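Local coordinates for protein thymidylate synthase 1 (Bacillus subtilis, PDB 1BKP) that catalyses, as a homodimer, the reductive methylation of dUMP to dTMP, using 5,10-methylenetetrahydrofolate as both methyl donor and reductant, at residues L71-Q76 against H91-W96; K114-N119 against V126-H131; Q199-Q204 against Y254-D259. All coordinates share one frame; numbering follows the deposited sequence.

The three contacts follow one another along the chain without interlocking, each closing before the next opens, yet in space they adjoin. Interaction 1 joins the end of helix 64-75 to a loop near the active site; interaction 2 lays the hairpin strand 116-118 against helix 125-135; interaction 3 sets a late loop against helix 188-206. Their centres lie about 17 Å (1 and 3), 18 Å (2 and 3) and 23 Å (1 and 2) apart. Residues 254-259 touch both other contacts: Phe256 O probably accepts a hydrogen bond from Gln76, and Tyr254 OH probably pairs with Asp127. Sequence-distant pieces of one thymidylate synthase fold are thus tied together, from the dimer-facing hairpin to the active-site side.

Interaction 1: residues L71-Q76 against H91-W96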
loop_
_atom_site.group_PDB
_atom_site.type_symbol
_atom_site.label_atom_id
_atom_site.label_comp_id
_atom_site.label_asym_id
_atom_site.label_seq_id
_atom_site.Cartn_x
_atom_site.Cartn_y
_atom_site.Cartn_z
ATOM N N LEU A 71 -17.036 -8.947 -6.958
ATOM C CA LEU A 71 -16.557 -7.593 -7.396
ATOM C C LEU A 71 -17.723 -6.623 -7.615
ATOM O O LEU A 71 -17.706 -5.502 -7.130
ATOM C CB LEU A 71 -15.736 -7.735 -8.677
ATOM C CG LEU A 71 -15.098 -6.403 -9.135
ATOM C CD1 LEU A 71 -13.886 -6.070 -8.236
ATOM C CD2 LEU A 71 -14.719 -6.526 -10.595
ATOM N N LEU A 72 -18.796 -7.052 -8.310
ATOM C CA LEU A 72 -19.935 -6.142 -8.576
ATOM C C LEU A 72 -20.687 -5.729 -7.309
ATOM O O LEU A 72 -21.089 -4.585 -7.158
ATOM C CB LEU A 72 -20.923 -6.786 -9.567
ATOM C CG LEU A 72 -20.299 -7.109 -10.949
ATOM C CD1 LEU A 72 -21.304 -8.024 -11.818
ATOM C CD2 LEU A 72 -20.052 -5.751 -11.659
ATOM N N TRP A 73 -20.799 -6.656 -6.370
ATOM C CA TRP A 73 -21.496 -6.433 -5.112
ATOM C C TRP A 73 -20.703 -5.301 -4.373
ATOM O O TRP A 73 -21.288 -4.409 -3.751
ATOM C CB TRP A 73 -21.409 -7.735 -4.277
ATOM C CG TRP A 73 -21.956 -7.666 -2.898
ATOM C CD1 TRP A 73 -23.192 -7.251 -2.531
ATOM C CD2 TRP A 73 -21.286 -8.042 -1.678
ATOM N NE1 TRP A 73 -23.352 -7.338 -1.154
ATOM C CE2 TRP A 73 -22.202 -7.849 -0.618
ATOM C CE3 TRP A 73 -20.022 -8.537 -1.385
ATOM C CZ2 TRP A 73 -21.881 -8.133 0.698
ATOM C CZ3 TRP A 73 -19.695 -8.826 -0.042
ATOM C CH2 TRP A 73 -20.600 -8.631 0.954
ATOM N N ILE A 74 -19.381 -5.456 -4.259
ATOM C CA ILE A 74 -18.578 -4.433 -3.578
ATOM C C ILE A 74 -18.458 -3.055 -4.329
ATOM O O ILE A 74 -18.715 -1.946 -3.726
ATOM C CB ILE A 74 -17.125 -4.965 -3.348
ATOM C CG1 ILE A 74 -17.135 -6.266 -2.445
ATOM C CG2 ILE A 74 -16.224 -3.883 -2.607
ATOM C CD1 ILE A 74 -15.713 -7.057 -2.658
ATOM N N TRP A 75 -18.069 -3.110 -5.594
ATOM C CA TRP A 75 -17.763 -1.895 -6.364
ATOM C C TRP A 75 -18.897 -1.244 -7.155
ATOM O O TRP A 75 -18.896 -0.025 -7.282
ATOM C CB TRP A 75 -16.653 -2.193 -7.377
ATOM C CG TRP A 75 -15.258 -2.259 -6.722
ATOM C CD1 TRP A 75 -14.699 -3.284 -5.953
ATOM C CD2 TRP A 75 -14.317 -1.180 -6.717
ATOM N NE1 TRP A 75 -13.459 -2.874 -5.482
ATOM C CE2 TRP A 75 -13.191 -1.600 -5.940
ATOM C CE3 TRP A 75 -14.310 0.092 -7.311
ATOM C CZ2 TRP A 75 -12.068 -0.781 -5.749
ATOM C CZ3 TRP A 75 -13.160 0.922 -7.118
ATOM C CH2 TRP A 75 -12.072 0.475 -6.351
ATOM N N GLN A 76 -19.881 -2.027 -7.589
ATOM C CA GLN A 76 -20.971 -1.514 -8.406
ATOM C C GLN A 76 -22.213 -1.286 -7.570
ATOM O O GLN A 76 -22.715 -0.161 -7.516
ATOM C CB GLN A 76 -21.297 -2.468 -9.563
ATOM C CG GLN A 76 -22.194 -1.802 -10.564
ATOM C CD GLN A 76 -22.757 -2.826 -11.493
ATOM O OE1 GLN A 76 -23.428 -3.719 -11.046
ATOM N NE2 GLN A 76 -22.386 -2.768 -12.794
ATOM N N HIS A 91 -22.835 -17.651 -1.625
ATOM C CA HIS A 91 -22.930 -17.909 -0.242
ATOM C C HIS A 91 -21.631 -17.918 0.504
ATOM O O HIS A 91 -21.668 -18.108 1.713
ATOM C CB HIS A 91 -23.609 -19.234 -0.029
ATOM C CG HIS A 91 -25.039 -19.200 -0.379
ATOM N ND1 HIS A 91 -25.994 -18.691 0.480
ATOM C CD2 HIS A 91 -25.674 -19.485 -1.545
ATOM C CE1 HIS A 91 -27.153 -18.629 -0.156
ATOM N NE2 HIS A 91 -26.986 -19.112 -1.386
ATOM N N ILE A 92 -20.508 -17.605 -0.165
ATOM C CA ILE A 92 -19.222 -17.629 0.535
ATOM C C ILE A 92 -19.078 -16.603 1.617
ATOM O O ILE A 92 -18.056 -16.630 2.301
ATOM C CB ILE A 92 -17.994 -17.461 -0.414
ATOM C CG1 ILE A 92 -18.029 -16.057 -1.049
ATOM C CG2 ILE A 92 -18.053 -18.485 -1.518
ATOM C CD1 ILE A 92 -16.839 -15.748 -1.938
ATOM N N TRP A 93 -19.977 -15.611 1.701
ATOM C CA TRP A 93 -19.840 -14.636 2.794
ATOM C C TRP A 93 -20.823 -14.871 3.947
ATOM O O TRP A 93 -20.886 -14.049 4.871
ATOM C CB TRP A 93 -20.069 -13.226 2.283
ATOM C CG TRP A 93 -18.978 -12.778 1.393
ATOM C CD1 TRP A 93 -18.694 -13.231 0.113
ATOM C CD2 TRP A 93 -18.078 -11.691 1.642
ATOM N NE1 TRP A 93 -17.703 -12.444 -0.452
ATOM C CE2 TRP A 93 -17.312 -11.493 0.461
ATOM C CE3 TRP A 93 -17.845 -10.869 2.734
ATOM C CZ2 TRP A 93 -16.341 -10.491 0.351
ATOM C CZ3 TRP A 93 -16.866 -9.874 2.631
ATOM C CH2 TRP A 93 -16.125 -9.696 1.435
ATOM N N ASP A 94 -21.672 -15.909 3.832
ATOM C CA ASP A 94 -22.746 -16.117 4.852
ATOM C C ASP A 94 -22.295 -16.210 6.307
ATOM O O ASP A 94 -22.958 -15.668 7.175
ATOM C CB ASP A 94 -23.551 -17.353 4.549
ATOM C CG ASP A 94 -24.274 -17.300 3.210
ATOM O OD1 ASP A 94 -24.475 -16.219 2.623
ATOM O OD2 ASP A 94 -24.709 -18.379 2.777
ATOM N N GLN A 95 -21.133 -16.809 6.545
ATOM C CA GLN A 95 -20.593 -16.978 7.884
ATOM C C GLN A 95 -20.373 -15.652 8.580
ATOM O O GLN A 95 -20.352 -15.600 9.786
ATOM C CB GLN A 95 -19.235 -17.679 7.851
ATOM C CG GLN A 95 -18.938 -18.466 6.577
ATOM C CD GLN A 95 -17.586 -19.178 6.614
ATOM O OE1 GLN A 95 -17.460 -20.322 6.151
ATOM N NE2 GLN A 95 -16.573 -18.505 7.167
ATOM N N TRP A 96 -20.131 -14.600 7.800
ATOM C CA TRP A 96 -19.848 -13.278 8.355
ATOM C C TRP A 96 -21.032 -12.390 8.517
ATOM O O TRP A 96 -20.897 -11.244 8.954
ATOM C CB TRP A 96 -18.792 -12.591 7.523
ATOM C CG TRP A 96 -17.505 -13.209 7.800
ATOM C CD1 TRP A 96 -16.799 -13.138 8.975
ATOM C CD2 TRP A 96 -16.711 -13.967 6.900
ATOM N NE1 TRP A 96 -15.595 -13.811 8.845
ATOM C CE2 TRP A 96 -15.519 -14.314 7.576
ATOM C CE3 TRP A 96 -16.883 -14.368 5.582
ATOM C CZ2 TRP A 96 -14.506 -15.029 6.974
ATOM C CZ3 TRP A 96 -15.874 -15.088 4.964
ATOM C CH2 TRP A 96 -14.694 -15.411 5.660
#
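Trp73 and Trp93 bridge two backbones that stay well apart, their CA atoms, the nearest pair, being 11.5 Å from each other. Residues 71-75 form the last part of helix 64-75, whereas His91 to Asp94 make a type I beta turn that leads into a short 3-10 segment. A gap this wide calls for long, flat side chains, and two tryptophans fill it. They meet as a T-shaped (edge-to-face) pair: the six-membered rings have centroids 4.9 Å apart and planes at 71°. Trp73 supplies the edge, with CZ3 standing 3.5 Å above the plane of Trp93, over the centre of its ring system; the closest atoms are Trp73 CZ3 and Trp93 CE2, at 3.6 Å. With CG anti to the backbone N (chi1 174°), Trp73 sends its indole away from the helix toward the loop. The loop continues to Trp96 and probably borders the active-site pocket, as in other thymidylate synthases; the side chain of Trp93 lies about 8 Å from that of the catalytic Cys160. Both indole nitrogens are satisfied, Trp73 NE1 by Asp81 O and Trp93 NE1 by the carboxylate of Glu70, which fixes how each ring is turned. An alanine in place of Trp93 takes away the face on which Trp73 rests and the N-H that meets Glu70, and would probably open a gap beside Trp73 and leave that carboxylate without its mate. Within the turn, His91 ND1 donates to Asp94 OD2 (2.7 Å); the oxygen accepts through its syn lone pair and lies in the imidazole plane.

Interaction 2: residues K114-N119 against V126-H131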
loop_
_atom_site.group_PDB
_atom_site.type_symbol
_atom_site.label_atom_id
_atom_site.label_comp_id
_atom_site.label_asym_id
_atom_site.label_seq_id
_atom_site.Cartn_x
_atom_site.Cartn_y
_atom_site.Cartn_z
ATOM N N LYS A 114 -21.123 8.825 0.814
ATOM C CA LYS A 114 -20.974 10.090 0.039
ATOM C C LYS A 114 -20.122 11.026 0.883
ATOM O O LYS A 114 -20.642 11.723 1.708
ATOM C CB LYS A 114 -22.359 10.719 -0.249
ATOM C CG LYS A 114 -23.362 9.791 -0.955
ATOM C CD LYS A 114 -22.790 9.296 -2.251
ATOM C CE LYS A 114 -23.731 8.270 -2.964
ATOM N NZ LYS A 114 -23.193 6.832 -3.039
ATOM N N ASN A 115 -18.807 11.047 0.659
ATOM C CA ASN A 115 -17.941 11.820 1.494
ATOM C C ASN A 115 -17.024 12.785 0.771
ATOM O O ASN A 115 -16.214 13.435 1.420
ATOM C CB ASN A 115 -17.150 10.851 2.420
ATOM C CG ASN A 115 -16.459 9.682 1.645
ATOM O OD1 ASN A 115 -16.227 9.765 0.455
ATOM N ND2 ASN A 115 -16.075 8.629 2.358
ATOM N N ARG A 116 -17.106 12.871 -0.559
ATOM C CA ARG A 116 -16.271 13.800 -1.295
ATOM C C ARG A 116 -17.133 14.898 -1.984
ATOM O O ARG A 116 -18.154 14.591 -2.559
ATOM C CB ARG A 116 -15.488 13.087 -2.389
ATOM C CG ARG A 116 -14.597 11.917 -1.952
ATOM C CD ARG A 116 -13.469 12.346 -1.018
ATOM N NE ARG A 116 -12.859 13.608 -1.413
ATOM C CZ ARG A 116 -11.720 13.719 -2.097
ATOM N NH1 ARG A 116 -11.064 12.642 -2.524
ATOM N NH2 ARG A 116 -11.162 14.904 -2.232
ATOM N N SER A 117 -16.744 16.175 -1.881
ATOM C CA SER A 117 -17.532 17.223 -2.578
ATOM C C SER A 117 -17.076 17.325 -4.059
ATOM O O SER A 117 -15.896 17.462 -4.315
ATOM C CB SER A 117 -17.290 18.580 -1.926
ATOM O OG SER A 117 -17.490 18.492 -0.532
ATOM N N LEU A 118 -17.985 17.277 -5.017
ATOM C CA LEU A 118 -17.578 17.431 -6.373
ATOM C C LEU A 118 -18.705 18.138 -7.133
ATOM O O LEU A 118 -19.824 17.668 -7.140
ATOM C CB LEU A 118 -17.386 16.050 -6.976
ATOM C CG LEU A 118 -16.933 16.066 -8.446
ATOM C CD1 LEU A 118 -15.532 16.659 -8.575
ATOM C CD2 LEU A 118 -16.997 14.664 -8.955
ATOM N N ASN A 119 -18.418 19.317 -7.687
ATOM C CA ASN A 119 -19.369 20.092 -8.516
ATOM C C ASN A 119 -20.671 20.368 -7.850
ATOM O O ASN A 119 -21.739 20.194 -8.461
ATOM C CB ASN A 119 -19.621 19.373 -9.834
ATOM C CG ASN A 119 -18.382 19.319 -10.691
ATOM O OD1 ASN A 119 -17.477 20.112 -10.504
ATOM N ND2 ASN A 119 -18.295 18.332 -11.574
ATOM N N VAL A 126 -16.130 5.829 -5.566
ATOM C CA VAL A 126 -16.096 5.278 -6.900
ATOM C C VAL A 126 -16.469 6.399 -7.925
ATOM O O VAL A 126 -15.759 6.577 -8.918
ATOM C CB VAL A 126 -17.074 4.101 -7.019
ATOM C CG1 VAL A 126 -17.104 3.570 -8.456
ATOM C CG2 VAL A 126 -16.707 2.984 -6.011
ATOM N N ASP A 127 -17.555 7.150 -7.689
ATOM C CA ASP A 127 -17.881 8.238 -8.620
ATOM C C ASP A 127 -16.832 9.330 -8.621
ATOM O O ASP A 127 -16.522 9.892 -9.689
ATOM C CB ASP A 127 -19.236 8.828 -8.249
ATOM C CG ASP A 127 -20.388 7.874 -8.582
ATOM O OD1 ASP A 127 -20.265 7.066 -9.548
ATOM O OD2 ASP A 127 -21.357 7.904 -7.803
ATOM N N TYR A 128 -16.165 9.524 -7.480
ATOM C CA TYR A 128 -15.165 10.536 -7.439
ATOM C C TYR A 128 -13.976 10.042 -8.318
ATOM O O TYR A 128 -13.445 10.752 -9.192
ATOM C CB TYR A 128 -14.674 10.746 -5.999
ATOM C CG TYR A 128 -13.683 11.885 -5.943
ATOM C CD1 TYR A 128 -14.127 13.217 -5.914
ATOM C CD2 TYR A 128 -12.314 11.642 -5.969
ATOM C CE1 TYR A 128 -13.241 14.261 -5.891
ATOM C CE2 TYR A 128 -11.419 12.677 -5.941
ATOM C CZ TYR A 128 -11.891 13.967 -5.882
ATOM O OH TYR A 128 -10.947 14.929 -5.651
ATOM N N LEU A 129 -13.602 8.767 -8.145
ATOM C CA LEU A 129 -12.505 8.209 -8.951
ATOM C C LEU A 129 -12.846 8.256 -10.444
ATOM O O LEU A 129 -12.002 8.683 -11.270
ATOM C CB LEU A 129 -12.310 6.694 -8.568
ATOM C CG LEU A 129 -11.287 5.900 -9.492
ATOM C CD1 LEU A 129 -9.863 6.477 -9.311
ATOM C CD2 LEU A 129 -11.303 4.343 -9.258
ATOM N N LEU A 130 -14.069 7.858 -10.824
ATOM C CA LEU A 130 -14.418 7.821 -12.274
ATOM C C LEU A 130 -14.281 9.223 -12.918
ATOM O O LEU A 130 -13.611 9.395 -13.977
ATOM C CB LEU A 130 -15.841 7.296 -12.446
ATOM C CG LEU A 130 -15.936 5.761 -12.292
ATOM C CD1 LEU A 130 -17.358 5.422 -12.365
ATOM C CD2 LEU A 130 -15.138 4.897 -13.342
ATOM N N HIS A 131 -14.743 10.225 -12.157
ATOM C CA HIS A 131 -14.691 11.605 -12.599
ATOM C C HIS A 131 -13.234 12.054 -12.753
ATOM O O HIS A 131 -12.851 12.651 -13.744
ATOM C CB HIS A 131 -15.433 12.504 -11.636
ATOM C CG HIS A 131 -15.319 13.987 -11.985
ATOM N ND1 HIS A 131 -14.209 14.739 -11.662
ATOM C CD2 HIS A 131 -16.126 14.798 -12.697
ATOM C CE1 HIS A 131 -14.333 15.947 -12.187
ATOM N NE2 HIS A 131 -15.486 16.013 -12.814
#
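Arg116 and Tyr128 mark the closest backbone approach, 7.0 Å between CA atoms, where strand 116-118 passes helix 126-131 at 43° with axes 9.5 Å apart. Arg116 lays its guanidinium over one face of the Tyr128 ring in a cation-pi stack, CZ lying 4.0 Å from the ring centroid and the two planes 29° apart. Bends at chi2 and chi3 fold the arginine back along the ring, with CB near Tyr128 CD1 and NH1 only 3.4 Å from Tyr128 CE2. Arginine suits the place because its flat cation can cover an aromatic face while NH2 reaches across the dimer interface to a salt bridge with Asp153 of the second subunit, which also accepts a hydrogen bond from Ser117 N. Tyr128 packs on Arg141 too, a residue predicted to bind dUMP. One turn after Tyr128, His131 offers a ring face to Leu118 CD2, a CH-pi contact 3.9 Å from the imidazole centroid. Leu118 CD1 also lies beside His131, at ND1 and CE1, and only loosely reaches Tyr128 CE1 (4.3 Å). The branched end lets leucine lay both methyls on the imidazole while one borders Tyr128. Asn119 adds a looser flank to His131, its amide steeply tilted against the ring. A classic beta bulge puts two residues, Asn115 and Arg116, opposite the single Val123 of strand 121-123; that strand leads into helix 125-135, which packs Leu130 on helix 188-206.

Interaction 3: residues Q199-Q204 against Y254-D259; sequences QRMIAQ and YDFTID
Phe256 carries most of this contact, pushing its ring from the loop before strand 261-264 up to residues 199-204 of helix 188-206, where Met201 and Gln204 receive it. The CA atoms of Met201 and Phe256 are 8.3 Å apart, close enough for one medium-length side chain from each segment to fill the interval. Met201 covers one face of the ring: its CG lies almost straight above the centre, 4.3 Å from the Phe256 centroid and 10° off the normal, as a CH-pi contact. The sulfur sits farther out, SD being 5.2 Å from the Phe256 centroid, and adds a Met-aromatic component. Beyond it the chain turns at chi3 (73°), which swings the methyl group toward the root of the phenylalanine, so that Met201 CE reaches Phe256 CD2 at 3.8 Å and also borders CB. The two side chains therefore run past each other in opposite directions, tip beside base, and an unbranched, flexible methionine is well able to follow the ring in this way. Gln204, one turn further along the helix, meets the far end of the phenylalanine instead. With CG anti to the backbone N and an extended chain, it brings NE2 to 3.6 Å from Phe256 CZ, its amide plane tilted 48° to the ring. That amide has its polar business elsewhere, donating to Asn247 O and Val250 O, which holds it beside the ring without any bond across the contact. Ile246 of strand 243-246 and Val250 also pack on Phe256, while Met201 rests on Leu71 and Leu72 of helix 64-75, placing this buried contact between helices 64-75 and 188-206 and the small sheet of strands 243-246 and 261-264.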
loop_
_atom_site.group_PDB
_atom_site.type_symbol
_atom_site.label_atom_id
_atom_site.label_comp_id
_atom_site.label_asym_id
_atom_site.label_seq_id
_atom_site.Cartn_x
_atom_site.Cartn_y
_atom_site.Cartn_z
ATOM N N GLN A 199 -9.997 -3.491 -13.576
ATOM C CA GLN A 199 -9.188 -2.622 -14.407
ATOM C C GLN A 199 -9.821 -2.499 -15.792
ATOM O O GLN A 199 -9.883 -1.358 -16.367
ATOM C CB GLN A 199 -7.787 -3.162 -14.588
ATOM C CG GLN A 199 -6.867 -2.142 -15.224
ATOM C CD GLN A 199 -5.454 -2.661 -15.340
ATOM O OE1 GLN A 199 -5.237 -3.836 -15.127
ATOM N NE2 GLN A 199 -4.488 -1.800 -15.726
ATOM N N ARG A 200 -10.103 -3.664 -16.402
ATOM C CA ARG A 200 -10.735 -3.712 -17.731
ATOM C C ARG A 200 -12.072 -3.004 -17.759
ATOM O O ARG A 200 -12.355 -2.257 -18.731
ATOM C CB ARG A 200 -10.862 -5.169 -18.209
ATOM C CG ARG A 200 -9.404 -5.816 -18.371
ATOM C CD ARG A 200 -9.437 -7.312 -18.702
ATOM N NE ARG A 200 -8.055 -7.770 -18.712
ATOM C CZ ARG A 200 -7.392 -8.115 -19.804
ATOM N NH1 ARG A 200 -8.006 -8.178 -21.004
ATOM N NH2 ARG A 200 -6.148 -8.472 -19.676
ATOM N N MET A 201 -12.906 -3.153 -16.727
ATOM C CA MET A 201 -14.208 -2.448 -16.714
ATOM C C MET A 201 -14.053 -0.931 -16.742
ATOM O O MET A 201 -14.713 -0.220 -17.534
ATOM C CB MET A 201 -14.969 -2.766 -15.445
ATOM C CG MET A 201 -15.541 -4.254 -15.511
ATOM S SD MET A 201 -16.121 -4.711 -13.841
ATOM C CE MET A 201 -17.627 -3.772 -13.620
ATOM N N ILE A 202 -13.149 -0.457 -15.874
ATOM C CA ILE A 202 -12.975 0.987 -15.662
ATOM C C ILE A 202 -12.281 1.609 -16.858
ATOM O O ILE A 202 -12.656 2.668 -17.294
ATOM C CB ILE A 202 -12.327 1.412 -14.212
ATOM C CG1 ILE A 202 -13.387 1.217 -13.080
ATOM C CG2 ILE A 202 -11.865 2.956 -14.300
ATOM C CD1 ILE A 202 -12.873 1.330 -11.689
ATOM N N ALA A 203 -11.315 0.930 -17.427
ATOM C CA ALA A 203 -10.640 1.475 -18.592
ATOM C C ALA A 203 -11.663 1.630 -19.775
ATOM O O ALA A 203 -11.627 2.647 -20.524
ATOM C CB ALA A 203 -9.525 0.510 -19.000
ATOM N N GLN A 204 -12.618 0.655 -19.871
ATOM C CA GLN A 204 -13.561 0.669 -20.958
ATOM C C GLN A 204 -14.469 1.880 -20.847
ATOM O O GLN A 204 -14.669 2.544 -21.837
ATOM C CB GLN A 204 -14.372 -0.639 -21.008
ATOM C CG GLN A 204 -15.572 -0.553 -22.032
ATOM C CD GLN A 204 -16.152 -1.921 -22.327
ATOM O OE1 GLN A 204 -15.404 -2.841 -22.614
ATOM N NE2 GLN A 204 -17.507 -2.066 -22.257
ATOM N N TYR A 254 -22.114 1.441 -14.240
ATOM C CA TYR A 254 -23.268 0.938 -13.554
ATOM C C TYR A 254 -24.186 0.112 -14.436
ATOM O O TYR A 254 -25.132 -0.435 -13.919
ATOM C CB TYR A 254 -24.037 2.067 -12.901
ATOM C CG TYR A 254 -23.166 2.738 -11.891
ATOM C CD1 TYR A 254 -22.945 2.143 -10.648
ATOM C CD2 TYR A 254 -22.536 3.936 -12.180
ATOM C CE1 TYR A 254 -22.087 2.747 -9.690
ATOM C CE2 TYR A 254 -21.671 4.553 -11.241
ATOM C CZ TYR A 254 -21.456 3.958 -10.008
ATOM O OH TYR A 254 -20.608 4.528 -9.085
ATOM N N ASP A 255 -23.767 -0.156 -15.679
ATOM C CA ASP A 255 -24.598 -0.952 -16.577
ATOM C C ASP A 255 -24.118 -2.391 -16.715
ATOM O O ASP A 255 -24.812 -3.222 -17.288
ATOM C CB ASP A 255 -24.599 -0.334 -17.989
ATOM C CG ASP A 255 -25.462 0.888 -18.079
ATOM O OD1 ASP A 255 -26.293 1.083 -17.160
ATOM O OD2 ASP A 255 -25.271 1.684 -19.045
ATOM N N PHE A 256 -22.941 -2.712 -16.198
ATOM C CA PHE A 256 -22.377 -4.036 -16.363
ATOM C C PHE A 256 -23.151 -5.072 -15.545
ATOM O O PHE A 256 -23.688 -4.751 -14.497
ATOM C CB PHE A 256 -20.889 -4.044 -15.903
ATOM C CG PHE A 256 -19.907 -3.481 -16.912
ATOM C CD1 PHE A 256 -19.565 -4.231 -18.027
ATOM C CD2 PHE A 256 -19.293 -2.234 -16.692
ATOM C CE1 PHE A 256 -18.600 -3.783 -18.961
ATOM C CE2 PHE A 256 -18.327 -1.716 -17.560
ATOM C CZ PHE A 256 -17.953 -2.507 -18.736
ATOM N N THR A 257 -23.344 -6.264 -16.082
ATOM C CA THR A 257 -24.059 -7.270 -15.307
ATOM C C THR A 257 -23.197 -8.468 -15.566
ATOM O O THR A 257 -22.340 -8.426 -16.462
ATOM C CB THR A 257 -25.555 -7.594 -15.851
ATOM O OG1 THR A 257 -25.482 -8.105 -17.201
ATOM C CG2 THR A 257 -26.501 -6.376 -15.781
ATOM N N ILE A 258 -23.493 -9.582 -14.878
ATOM C CA ILE A 258 -22.699 -10.821 -15.049
ATOM C C ILE A 258 -22.693 -11.367 -16.449
ATOM O O ILE A 258 -21.681 -11.875 -16.894
ATOM C CB ILE A 258 -23.086 -11.899 -13.939
ATOM C CG1 ILE A 258 -22.058 -13.005 -13.922
ATOM C CG2 ILE A 258 -24.460 -12.401 -14.115
ATOM C CD1 ILE A 258 -20.603 -12.473 -13.546
ATOM N N ASP A 259 -23.784 -11.201 -17.212
ATOM C CA ASP A 259 -23.825 -11.693 -18.582
ATOM C C ASP A 259 -22.959 -10.888 -19.513
ATOM O O ASP A 259 -22.696 -11.348 -20.593
ATOM C CB ASP A 259 -25.280 -11.718 -19.059
ATOM C CG ASP A 259 -26.170 -12.458 -18.029
ATOM O OD1 ASP A 259 -25.835 -13.670 -17.762
ATOM O OD2 ASP A 259 -27.025 -11.783 -17.365
#